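Long-range contacts in putative methyltransferase (PDB 3LL7), which probably transfers methyl groups to a substrate not yet established, and carries ferredoxin-like and THUMP-like domains at its C-terminal end: residues 278-284 with 307-313; 289-295 with 326-332; 344-348 with 400-404. All blocks are in the same frame, centred on the assembly; numbering follows the deposited sequence. Where two conformers were deposited one is given.

Contact 1: residues 278-284 with 307-313; sequences EERSISI and FKTVAYR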
loop_
_atom_site.group_PDB
_atom_site.type_symbol
_atom_site.label_atom_id
_atom_site.label_comp_id
_atom_site.label_asym_id
_atom_site.label_seq_id
_atom_site.Cartn_x
_atom_site.Cartn_y
_atom_site.Cartn_z
ATOM N N GLU A 278 6.083 -7.404 -22.587
ATOM C CA GLU A 278 4.903 -8.211 -22.909
ATOM C C GLU A 278 3.726 -7.305 -23.175
ATOM O O GLU A 278 3.073 -7.424 -24.220
ATOM C CB GLU A 278 4.589 -9.207 -21.775
ATOM C CG GLU A 278 3.292 -9.997 -21.987
ATOM C CD GLU A 278 3.019 -10.915 -20.817
ATOM O OE1 GLU A 278 3.609 -10.675 -19.724
ATOM O OE2 GLU A 278 2.238 -11.871 -20.986
ATOM N N GLU A 279 3.436 -6.387 -22.251
ATOM C CA GLU A 279 2.334 -5.432 -22.439
ATOM C C GLU A 279 2.402 -4.707 -23.778
ATOM O O GLU A 279 1.403 -4.561 -24.443
ATOM C CB GLU A 279 2.297 -4.405 -21.299
ATOM C CG GLU A 279 1.198 -3.313 -21.389
ATOM C CD GLU A 279 -0.250 -3.820 -21.278
ATOM O OE1 GLU A 279 -0.479 -4.951 -20.789
ATOM O OE2 GLU A 279 -1.186 -3.051 -21.636
ATOM N N ARG A 280 3.602 -4.266 -24.152
ATOM C CA ARG A 280 3.761 -3.487 -25.391
ATOM C C ARG A 280 3.655 -4.326 -26.665
ATOM O O ARG A 280 3.196 -3.833 -27.689
ATOM C CB ARG A 280 5.117 -2.784 -25.356
ATOM C CG ARG A 280 5.047 -1.518 -24.532
ATOM C CD ARG A 280 6.396 -1.078 -23.982
ATOM N NE ARG A 280 6.162 -0.228 -22.820
ATOM C CZ ARG A 280 7.092 0.485 -22.199
ATOM N NH1 ARG A 280 8.347 0.478 -22.633
ATOM N NH2 ARG A 280 6.752 1.220 -21.147
ATOM N N SER A 281 4.083 -5.586 -26.557
ATOM C CA SER A 281 4.203 -6.530 -27.682
ATOM C C SER A 281 2.890 -7.190 -28.107
ATOM O O SER A 281 2.725 -7.578 -29.260
ATOM C CB SER A 281 5.204 -7.629 -27.331
ATOM O OG SER A 281 4.602 -8.665 -26.569
ATOM N N ILE A 282 1.976 -7.338 -27.156
ATOM C CA ILE A 282 0.646 -7.883 -27.379
ATOM C C ILE A 282 -0.255 -6.898 -28.121
ATOM O O ILE A 282 -0.143 -5.680 -27.933
ATOM C CB ILE A 282 0.007 -8.169 -25.972
ATOM C CG1 ILE A 282 0.642 -9.437 -25.379
ATOM C CG2 ILE A 282 -1.536 -8.212 -26.026
ATOM C CD1 ILE A 282 0.220 -9.610 -23.851
ATOM N N SER A 283 -1.172 -7.422 -28.926
ATOM C CA SER A 283 -2.262 -6.611 -29.439
ATOM C C SER A 283 -3.520 -7.417 -29.270
ATOM O O SER A 283 -3.499 -8.658 -29.420
ATOM C CB SER A 283 -2.061 -6.263 -30.919
ATOM O OG SER A 283 -0.791 -5.672 -31.067
ATOM N N ILE A 284 -4.601 -6.712 -28.966
ATOM C CA ILE A 284 -5.886 -7.333 -28.709
ATOM C C ILE A 284 -7.015 -6.672 -29.542
ATOM O O ILE A 284 -6.885 -5.521 -29.937
ATOM C CB ILE A 284 -6.194 -7.339 -27.172
ATOM C CG1 ILE A 284 -6.291 -5.899 -26.635
ATOM C CG2 ILE A 284 -5.183 -8.193 -26.389
ATOM C CD1 ILE A 284 -6.811 -5.762 -25.202
ATOM N N PHE A 307 -2.940 -3.399 -18.963
ATOM C CA PHE A 307 -4.258 -3.196 -19.602
ATOM C C PHE A 307 -4.570 -4.272 -20.652
ATOM O O PHE A 307 -5.664 -4.897 -20.642
ATOM C CB PHE A 307 -4.290 -1.804 -20.251
ATOM C CG PHE A 307 -3.971 -0.647 -19.291
ATOM C CD1 PHE A 307 -4.699 -0.461 -18.103
ATOM C CD2 PHE A 307 -2.970 0.265 -19.604
ATOM C CE1 PHE A 307 -4.411 0.612 -17.220
ATOM C CE2 PHE A 307 -2.657 1.350 -18.729
ATOM C CZ PHE A 307 -3.388 1.513 -17.535
ATOM N N LYS A 308 -3.618 -4.487 -21.555
ATOM C CA LYS A 308 -3.753 -5.482 -22.609
ATOM C C LYS A 308 -3.422 -6.876 -22.114
ATOM O O LYS A 308 -4.086 -7.858 -22.494
ATOM C CB LYS A 308 -2.863 -5.100 -23.791
ATOM C CG LYS A 308 -3.264 -3.776 -24.409
ATOM C CD LYS A 308 -2.018 -3.085 -25.003
ATOM C CE LYS A 308 -1.431 -3.828 -26.139
ATOM N NZ LYS A 308 -0.072 -3.255 -26.559
ATOM N N THR A 309 -2.385 -6.983 -21.270
ATOM C CA THR A 309 -1.947 -8.305 -20.820
ATOM C C THR A 309 -3.066 -9.084 -20.101
ATOM O O THR A 309 -3.193 -10.286 -20.281
ATOM C CB THR A 309 -0.700 -8.187 -19.927
ATOM O OG1 THR A 309 0.317 -7.486 -20.674
ATOM C CG2 THR A 309 -0.113 -9.562 -19.612
ATOM N N VAL A 310 -3.877 -8.404 -19.312
ATOM C CA VAL A 310 -4.959 -9.112 -18.620
ATOM C C VAL A 310 -5.887 -9.770 -19.656
ATOM O O VAL A 310 -6.285 -10.931 -19.505
ATOM C CB VAL A 310 -5.754 -8.193 -17.671
ATOM C CG1 VAL A 310 -6.996 -8.948 -17.085
ATOM C CG2 VAL A 310 -4.874 -7.675 -16.529
ATOM N N ALA A 311 -6.230 -9.031 -20.730
ATOM C CA ALA A 311 -7.170 -9.579 -21.731
ATOM C C ALA A 311 -6.542 -10.791 -22.469
ATOM O O ALA A 311 -7.206 -11.811 -22.730
ATOM C CB ALA A 311 -7.554 -8.466 -22.735
ATOM N N TYR A 312 -5.276 -10.643 -22.824
ATOM C CA TYR A 312 -4.545 -11.658 -23.575
ATOM C C TYR A 312 -4.323 -12.920 -22.714
ATOM O O TYR A 312 -4.500 -14.005 -23.212
ATOM C CB TYR A 312 -3.180 -11.090 -24.044
ATOM C CG TYR A 312 -2.434 -12.027 -24.985
ATOM C CD1 TYR A 312 -2.810 -12.124 -26.329
ATOM C CD2 TYR A 312 -1.399 -12.826 -24.530
ATOM C CE1 TYR A 312 -2.160 -12.998 -27.197
ATOM C CE2 TYR A 312 -0.717 -13.693 -25.400
ATOM C CZ TYR A 312 -1.117 -13.775 -26.726
ATOM O OH TYR A 312 -0.474 -14.634 -27.602
ATOM N N ARG A 313 -3.960 -12.728 -21.443
ATOM C CA ARG A 313 -3.677 -13.823 -20.488
ATOM C C ARG A 313 -4.917 -14.659 -20.176
ATOM O O ARG A 313 -4.816 -15.861 -19.893
ATOM C CB ARG A 313 -3.128 -13.253 -19.175
ATOM C CG ARG A 313 -2.212 -14.194 -18.427
ATOM C CD ARG A 313 -0.945 -14.508 -19.195
ATOM N NE ARG A 313 0.101 -13.505 -19.047
ATOM C CZ ARG A 313 0.674 -13.154 -17.895
ATOM N NH1 ARG A 313 0.284 -13.703 -16.748
ATOM N NH2 ARG A 313 1.621 -12.222 -17.897
#

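Contact 2: residues 289-295 with 326-332; sequences SIDKYVY and YTSEAYE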
loop_
_atom_site.group_PDB
_atom_site.type_symbol
_atom_site.label_atom_id
_atom_site.label_comp_id
_atom_site.label_asym_id
_atom_site.label_seq_id
_atom_site.Cartn_x
_atom_site.Cartn_y
_atom_site.Cartn_z
ATOM N N SER A 289 -19.322 -4.512 -28.936
ATOM C CA SER A 289 -20.491 -5.110 -28.296
ATOM C C SER A 289 -20.129 -5.778 -26.971
ATOM O O SER A 289 -18.983 -6.210 -26.749
ATOM C CB SER A 289 -21.175 -6.115 -29.239
ATOM O OG SER A 289 -20.261 -7.145 -29.572
ATOM N N ILE A 290 -21.118 -5.841 -26.087
ATOM C CA ILE A 290 -20.912 -6.375 -24.749
ATOM C C ILE A 290 -21.270 -7.841 -24.734
ATOM O O ILE A 290 -22.167 -8.272 -25.460
ATOM C CB ILE A 290 -21.731 -5.542 -23.679
ATOM C CG1 ILE A 290 -21.129 -5.652 -22.259
ATOM C CG2 ILE A 290 -23.194 -5.929 -23.672
ATOM C CD1 ILE A 290 -19.704 -5.024 -22.112
ATOM N N ASP A 291 -20.575 -8.611 -23.907
ATOM C CA ASP A 291 -20.879 -10.020 -23.738
ATOM C C ASP A 291 -21.512 -10.251 -22.350
ATOM O O ASP A 291 -21.771 -9.306 -21.586
ATOM C CB ASP A 291 -19.613 -10.898 -23.930
ATOM C CG ASP A 291 -19.208 -11.081 -25.386
ATOM O OD1 ASP A 291 -20.086 -11.270 -26.238
ATOM O OD2 ASP A 291 -17.976 -11.117 -25.678
ATOM N N LYS A 292 -21.734 -11.511 -22.024
ATOM C CA LYS A 292 -22.477 -11.898 -20.827
ATOM C C LYS A 292 -21.782 -11.494 -19.546
ATOM O O LYS A 292 -22.427 -11.077 -18.595
ATOM C CB LYS A 292 -22.619 -13.427 -20.796
ATOM C CG LYS A 292 -23.489 -13.937 -19.651
ATOM C CD LYS A 292 -23.744 -15.455 -19.750
ATOM C CE LYS A 292 -24.608 -15.901 -18.589
ATOM N NZ LYS A 292 -24.256 -17.306 -18.215
ATOM N N TYR A 293 -20.473 -11.718 -19.493
ATOM C CA TYR A 293 -19.687 -11.369 -18.297
ATOM C C TYR A 293 -18.885 -10.092 -18.481
ATOM O O TYR A 293 -18.343 -9.807 -19.567
ATOM C CB TYR A 293 -18.787 -12.573 -17.897
ATOM C CG TYR A 293 -19.626 -13.776 -17.500
ATOM C CD1 TYR A 293 -20.218 -13.834 -16.244
ATOM C CD2 TYR A 293 -19.842 -14.853 -18.390
ATOM C CE1 TYR A 293 -21.021 -14.935 -15.866
ATOM C CE2 TYR A 293 -20.647 -15.968 -18.013
ATOM C CZ TYR A 293 -21.211 -15.992 -16.753
ATOM O OH TYR A 293 -22.002 -17.061 -16.357
ATOM N N VAL A 294 -18.853 -9.293 -17.414
ATOM C CA VAL A 294 -18.115 -8.050 -17.406
ATOM C C VAL A 294 -17.113 -8.039 -16.257
ATOM O O VAL A 294 -17.449 -8.412 -15.138
ATOM C CB VAL A 294 -19.079 -6.818 -17.383
ATOM C CG1 VAL A 294 -18.305 -5.533 -17.327
ATOM C CG2 VAL A 294 -19.929 -6.833 -18.648
ATOM N N TYR A 295 -15.887 -7.610 -16.560
ATOM C CA TYR A 295 -14.774 -7.707 -15.605
ATOM C C TYR A 295 -14.106 -6.368 -15.368
ATOM O O TYR A 295 -13.718 -5.683 -16.319
ATOM C CB TYR A 295 -13.709 -8.631 -16.160
ATOM C CG TYR A 295 -14.236 -10.024 -16.479
ATOM C CD1 TYR A 295 -14.219 -11.021 -15.527
ATOM C CD2 TYR A 295 -14.768 -10.320 -17.763
ATOM C CE1 TYR A 295 -14.701 -12.322 -15.839
ATOM C CE2 TYR A 295 -15.246 -11.569 -18.076
ATOM C CZ TYR A 295 -15.195 -12.583 -17.124
ATOM O OH TYR A 295 -15.675 -13.837 -17.443
ATOM N N TYR A 326 -13.377 -5.356 -19.266
ATOM C CA TYR A 326 -13.300 -6.521 -20.140
ATOM C C TYR A 326 -14.638 -7.208 -20.197
ATOM O O TYR A 326 -15.467 -7.043 -19.288
ATOM C CB TYR A 326 -12.237 -7.506 -19.634
ATOM C CG TYR A 326 -10.927 -6.831 -19.395
ATOM C CD1 TYR A 326 -9.980 -6.688 -20.426
ATOM C CD2 TYR A 326 -10.649 -6.287 -18.148
ATOM C CE1 TYR A 326 -8.753 -6.039 -20.189
ATOM C CE2 TYR A 326 -9.441 -5.633 -17.899
ATOM C CZ TYR A 326 -8.512 -5.508 -18.914
ATOM O OH TYR A 326 -7.324 -4.869 -18.658
ATOM N N THR A 327 -14.813 -8.044 -21.226
ATOM C CA THR A 327 -16.039 -8.810 -21.360
ATOM C C THR A 327 -15.759 -10.167 -22.039
ATOM O O THR A 327 -14.788 -10.306 -22.788
ATOM C CB THR A 327 -17.128 -8.003 -22.131
ATOM O OG1 THR A 327 -18.387 -8.664 -21.988
ATOM C CG2 THR A 327 -16.792 -7.877 -23.618
ATOM N N SER A 328 -16.611 -11.143 -21.778
ATOM C CA SER A 328 -16.490 -12.453 -22.436
ATOM C C SER A 328 -17.792 -13.199 -22.301
ATOM O O SER A 328 -18.585 -12.921 -21.403
ATOM C CB SER A 328 -15.352 -13.267 -21.798
ATOM O OG SER A 328 -15.749 -13.721 -20.506
ATOM N N GLU A 329 -18.019 -14.153 -23.201
ATOM C CA GLU A 329 -19.217 -14.938 -23.170
ATOM C C GLU A 329 -19.099 -16.052 -22.122
ATOM O O GLU A 329 -20.079 -16.420 -21.480
ATOM C CB GLU A 329 -19.510 -15.479 -24.585
ATOM C CG GLU A 329 -20.960 -15.919 -24.861
ATOM C CD GLU A 329 -22.080 -14.926 -24.467
ATOM O OE1 GLU A 329 -21.867 -13.682 -24.297
ATOM O OE2 GLU A 329 -23.226 -15.427 -24.354
ATOM N N ALA A 330 -17.890 -16.548 -21.916
ATOM C CA ALA A 330 -17.670 -17.599 -20.925
ATOM C C ALA A 330 -17.184 -17.025 -19.598
ATOM O O ALA A 330 -16.507 -16.021 -19.551
ATOM C CB ALA A 330 -16.678 -18.653 -21.464
ATOM N N TYR A 331 -17.574 -17.682 -18.514
ATOM C CA TYR A 331 -17.212 -17.258 -17.171
ATOM C C TYR A 331 -15.738 -17.538 -16.862
ATOM O O TYR A 331 -15.276 -18.681 -16.951
ATOM C CB TYR A 331 -18.157 -17.945 -16.164
ATOM C CG TYR A 331 -17.920 -17.583 -14.712
ATOM C CD1 TYR A 331 -18.061 -16.265 -14.262
ATOM C CD2 TYR A 331 -17.570 -18.565 -13.781
ATOM C CE1 TYR A 331 -17.844 -15.932 -12.931
ATOM C CE2 TYR A 331 -17.358 -18.246 -12.446
ATOM C CZ TYR A 331 -17.495 -16.925 -12.029
ATOM O OH TYR A 331 -17.276 -16.606 -10.709
ATOM N N GLU A 332 -15.023 -16.476 -16.547
ATOM C CA GLU A 332 -13.709 -16.588 -15.976
ATOM C C GLU A 332 -13.955 -16.564 -14.475
ATOM O O GLU A 332 -14.510 -15.593 -13.957
ATOM C CB GLU A 332 -12.858 -15.409 -16.408
ATOM C CG GLU A 332 -11.443 -15.487 -15.912
ATOM C CD GLU A 332 -10.944 -16.922 -15.910
ATOM O OE1 GLU A 332 -10.556 -17.432 -14.833
ATOM O OE2 GLU A 332 -10.967 -17.542 -16.989
HETATM O O HOH W 1 -15.906 -13.883 -25.682
#

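Contact 3: residues 344-348 with 400-404; sequences EIIPF and KKVLL. With FMT (formic acid), chain J.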
loop_
_atom_site.group_PDB
_atom_site.type_symbol
_atom_site.label_atom_id
_atom_site.label_comp_id
_atom_site.label_asym_id
_atom_site.label_seq_id
_atom_site.Cartn_x
_atom_site.Cartn_y
_atom_site.Cartn_z
ATOM N N GLU A 344 -28.378 -5.283 -18.555
ATOM C CA GLU A 344 -28.801 -4.359 -19.636
ATOM C C GLU A 344 -27.638 -3.514 -20.129
ATOM O O GLU A 344 -26.725 -3.155 -19.358
ATOM C CB GLU A 344 -29.913 -3.393 -19.182
ATOM C CG GLU A 344 -31.185 -4.026 -18.598
ATOM C CD GLU A 344 -32.002 -4.841 -19.616
ATOM O OE1 GLU A 344 -31.937 -4.581 -20.847
ATOM O OE2 GLU A 344 -32.716 -5.764 -19.175
ATOM N N ILE A 345 -27.705 -3.139 -21.407
ATOM C CA ILE A 345 -26.790 -2.151 -21.973
ATOM C C ILE A 345 -27.633 -1.049 -22.606
ATOM O O ILE A 345 -28.559 -1.313 -23.418
ATOM C CB ILE A 345 -25.725 -2.749 -22.960
ATOM C CG1 ILE A 345 -24.882 -1.626 -23.603
ATOM C CG2 ILE A 345 -26.397 -3.632 -24.020
ATOM C CD1 ILE A 345 -23.519 -2.112 -24.244
ATOM N N ILE A 346 -27.347 0.176 -22.186
ATOM C CA ILE A 346 -28.139 1.356 -22.559
ATOM C C ILE A 346 -27.271 2.392 -23.285
ATOM O O ILE A 346 -26.308 2.885 -22.702
ATOM C CB ILE A 346 -28.743 1.988 -21.291
ATOM C CG1 ILE A 346 -29.578 0.934 -20.535
ATOM C CG2 ILE A 346 -29.604 3.242 -21.641
ATOM C CD1 ILE A 346 -29.963 1.405 -19.127
ATOM N N PRO A 347 -27.606 2.728 -24.551
ATOM C CA PRO A 347 -26.840 3.761 -25.266
ATOM C C PRO A 347 -26.973 5.032 -24.475
ATOM O O PRO A 347 -28.086 5.369 -24.063
ATOM C CB PRO A 347 -27.588 3.904 -26.594
ATOM C CG PRO A 347 -28.202 2.499 -26.809
ATOM C CD PRO A 347 -28.680 2.166 -25.401
ATOM N N PHE A 348 -25.859 5.710 -24.212
ATOM C CA PHE A 348 -25.938 6.876 -23.355
ATOM C C PHE A 348 -26.252 8.152 -24.108
ATOM O O PHE A 348 -25.641 8.430 -25.146
ATOM C CB PHE A 348 -24.625 7.095 -22.583
ATOM C CG PHE A 348 -24.669 8.319 -21.710
ATOM C CD1 PHE A 348 -25.511 8.352 -20.591
ATOM C CD2 PHE A 348 -23.928 9.440 -22.026
ATOM C CE1 PHE A 348 -25.592 9.473 -19.794
ATOM C CE2 PHE A 348 -23.989 10.587 -21.216
ATOM C CZ PHE A 348 -24.823 10.610 -20.108
ATOM N N LYS A 400 -18.760 4.682 -28.773
ATOM C CA LYS A 400 -20.119 4.898 -28.257
ATOM C C LYS A 400 -20.137 4.785 -26.737
ATOM O O LYS A 400 -19.636 3.823 -26.164
ATOM C CB LYS A 400 -21.130 3.921 -28.854
ATOM C CG LYS A 400 -21.374 4.127 -30.368
ATOM C CD LYS A 400 -22.407 3.104 -30.861
ATOM C CE LYS A 400 -22.829 3.366 -32.289
ATOM N NZ LYS A 400 -21.675 3.169 -33.202
ATOM N N LYS A 401 -20.733 5.792 -26.095
ATOM C CA LYS A 401 -20.852 5.798 -24.664
ATOM C C LYS A 401 -22.084 5.013 -24.301
ATOM O O LYS A 401 -23.163 5.185 -24.935
ATOM C CB LYS A 401 -21.004 7.261 -24.158
ATOM C CG LYS A 401 -19.886 8.258 -24.609
ATOM C CD LYS A 401 -18.497 7.924 -24.013
ATOM C CE LYS A 401 -17.301 8.653 -24.731
ATOM N NZ LYS A 401 -15.921 8.375 -24.098
ATOM N N VAL A 402 -21.959 4.216 -23.241
ATOM C CA VAL A 402 -23.045 3.331 -22.809
ATOM C C VAL A 402 -23.111 3.312 -21.304
ATOM O O VAL A 402 -22.120 3.613 -20.622
ATOM C CB VAL A 402 -22.826 1.859 -23.319
ATOM C CG1 VAL A 402 -22.869 1.815 -24.853
ATOM C CG2 VAL A 402 -21.486 1.247 -22.792
ATOM N N LEU A 403 -24.273 2.907 -20.793
ATOM C CA LEU A 403 -24.425 2.527 -19.386
ATOM C C LEU A 403 -24.706 1.043 -19.334
ATOM O O LEU A 403 -25.544 0.512 -20.109
ATOM C CB LEU A 403 -25.615 3.294 -18.725
ATOM C CG LEU A 403 -25.297 4.796 -18.518
ATOM C CD1 LEU A 403 -26.570 5.595 -18.213
ATOM C CD2 LEU A 403 -24.355 4.935 -17.354
ATOM N N LEU A 404 -23.987 0.360 -18.447
ATOM C CA LEU A 404 -24.255 -1.074 -18.217
ATOM C C LEU A 404 -24.911 -1.247 -16.871
ATOM O O LEU A 404 -24.441 -0.699 -15.862
ATOM C CB LEU A 404 -22.948 -1.889 -18.240
ATOM C CG LEU A 404 -21.929 -1.610 -19.370
ATOM C CD1 LEU A 404 -20.684 -2.520 -19.153
ATOM C CD2 LEU A 404 -22.596 -1.900 -20.735
HETATM C C FMT J . -11.933 7.894 -25.584
HETATM O O1 FMT J . -13.073 7.462 -25.402
HETATM O O2 FMT J . -11.028 7.851 -24.746
#

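Contact 1: residues 278-284 with 307-313
This is a helix-to-helix contact that combines a polar network with an apolar patch: helix 276-281, with the extended residues that follow it, lies against helix 307-314 of the ferredoxin-like part of the chain. The two segments bury 607 Å² together, and the backbones come closest at Glu279 and Thr309, with CA atoms 5.4 Å apart. Glu279 is the hub: its carboxylate receives amide hydrogens from the early part of helix 307-314, Lys308 N to Glu279 OE2 at 2.8 Å (172° at the hydrogen) and Thr309 N to Glu279 OE1 at 2.8 Å, and Thr309 OG1 donates to Glu279 OE1 at 2.7 Å. Lys308 returns the favour at the end of the other helix, where its NZ donates to Glu279 O at 2.9 Å. Glu278 forms a salt bridge with Arg313 (OE1 to NH2, 3.1 Å), although Arg313 NH2 is also hydrogen-bonded to the carbonyl of Ile273. Beyond the helix, which Ile282 is the first residue to leave, the side-chain contacts are mainly apolar. Ile282 CG1 lies over the face of the Tyr312 ring, 4.3 Å from its centroid and 21° off the normal, a CH-pi contact, and Ile284 CD1 touches Ala311 CB at 3.7 Å. Around this pair, Phe272 and Phe274 of strand 272-274 pack on Thr309, Phe307 stacks with His324, and Val310 and Ala311 touch Tyr326 of strand 323-328.

Contact 2: residues 289-295 with 326-332
Tyr295, with 134 Å² covered by the other segment, has the largest share of the 687 Å² buried here. Its backbone pairs with Tyr326 through Tyr295 N to Tyr326 O (2.8 Å) and Tyr326 N to Tyr295 O (3.0 Å), while its ring runs along the strand so that Tyr295 OH accepts a hydrogen from Glu332 N at 2.9 Å, beyond the end of strand 323-328. Thr327 comes next. Its hydroxyl donates to Tyr293 O at 2.7 Å and accepts from Asp291 N at 2.9 Å, tying the loop before strand 293-297 to the pairing. Strands 293-295 and 326-328 run antiparallel, their axes 4.6 Å apart with N-to-C directions at 156°, as neighbours in the seven-stranded mixed sheet, in the part matching the ferredoxin-like family; the first also pairs with strand 337-347, and Thr327 with Arg317 of strand 317-320. Val294 and Thr327, a non-hydrogen-bonded pair, share one face of the sheet, and Tyr293, Tyr295, Tyr326 and Ser328 the other. Tyr293 makes a hydrogen-bonded pair with Ser328 (Tyr293 N to Ser328 O 2.9 Å, Ser328 N to Tyr293 O 3.1 Å). Over one face of its ring sits Tyr331 CB, a CH-pi contact 3.9 Å from the centroid and 24° off the normal, and Tyr293 OH accepts from Lys292 NZ at 2.9 Å.

Contact 3: residues 344-348 with 400-404
Strands 337-347 and 401-408 are adjacent antiparallel members of the mixed sheet that runs on into the THUMP-like domain; within these segments their axes approach to 4.6 Å, with directions at 150°. Ile346 and Leu403 form a hydrogen-bonded pair through Ile346 N to Leu403 O and Leu403 N to Ile346 O, both 2.8 Å, and Phe348 N to Lys401 O, again 2.8 Å, extends the ladder past the proline. Pro347, which has no amide hydrogen to give, occupies a non-hydrogen-bonded position opposite Val402, where the strand pairing asks for none; the side chains of these two diverge.

Side-chain rotamers set how each face packs. Ile345 is t at both chi1 and chi2, which swings its CD1 back across the strand boundary to Leu404 CD2 at 3.6 Å and Val402 CG1 at 4.0 Å. On the other face, Ile346 (chi1 m, chi2 t) and Leu403 (m, t) lie alongside each other, with Ile346 CB 4.3 Å from Leu403 CB. Phe348 takes chi1 t, and its ring lies beside Leu403, CD1 of Phe348 being 3.8 Å from CD1 of Leu403, before meeting Phe370 edge-to-face; Leu353 and Leu356 also cover this side. Lys401 starts m, m and then extends with chi3 and chi4 both t, so its aliphatic chain leads away from the pairing and touches Asn369. Its amine is hydrogen-bonded to Thr395 OG1, and Lys401 NZ also makes a weak hydrogen bond, 3.3 Å, to O1 of a formic acid molecule probably taken from the crystallisation liquor.

In the fold
Contacts 1 and 2 interleave along the chain, in the order 278-284, 289-295, 307-313, 326-332, whereas contact 3 opens only after both have closed. Contacts 2 and 3 are pairings within one seven-stranded sheet, linked by the adjacency of strands 293-297 and 337-347; their centres are about 15 Å apart, and Ile290 CG2 meets Ile345 CD1 at 3.9 Å. Contact 1, its centre about 17 Å from that of contact 2, sets helix 276-281 against helix 307-314, and the latter packs on the sheet through Tyr326, whose OH lies 2.6 Å from Phe307 O, a probable hydrogen bond. Contacts 1 and 3, with centres about 25 Å apart, do not touch. The sheet thus makes the ferredoxin-like and THUMP-like parts structurally continuous.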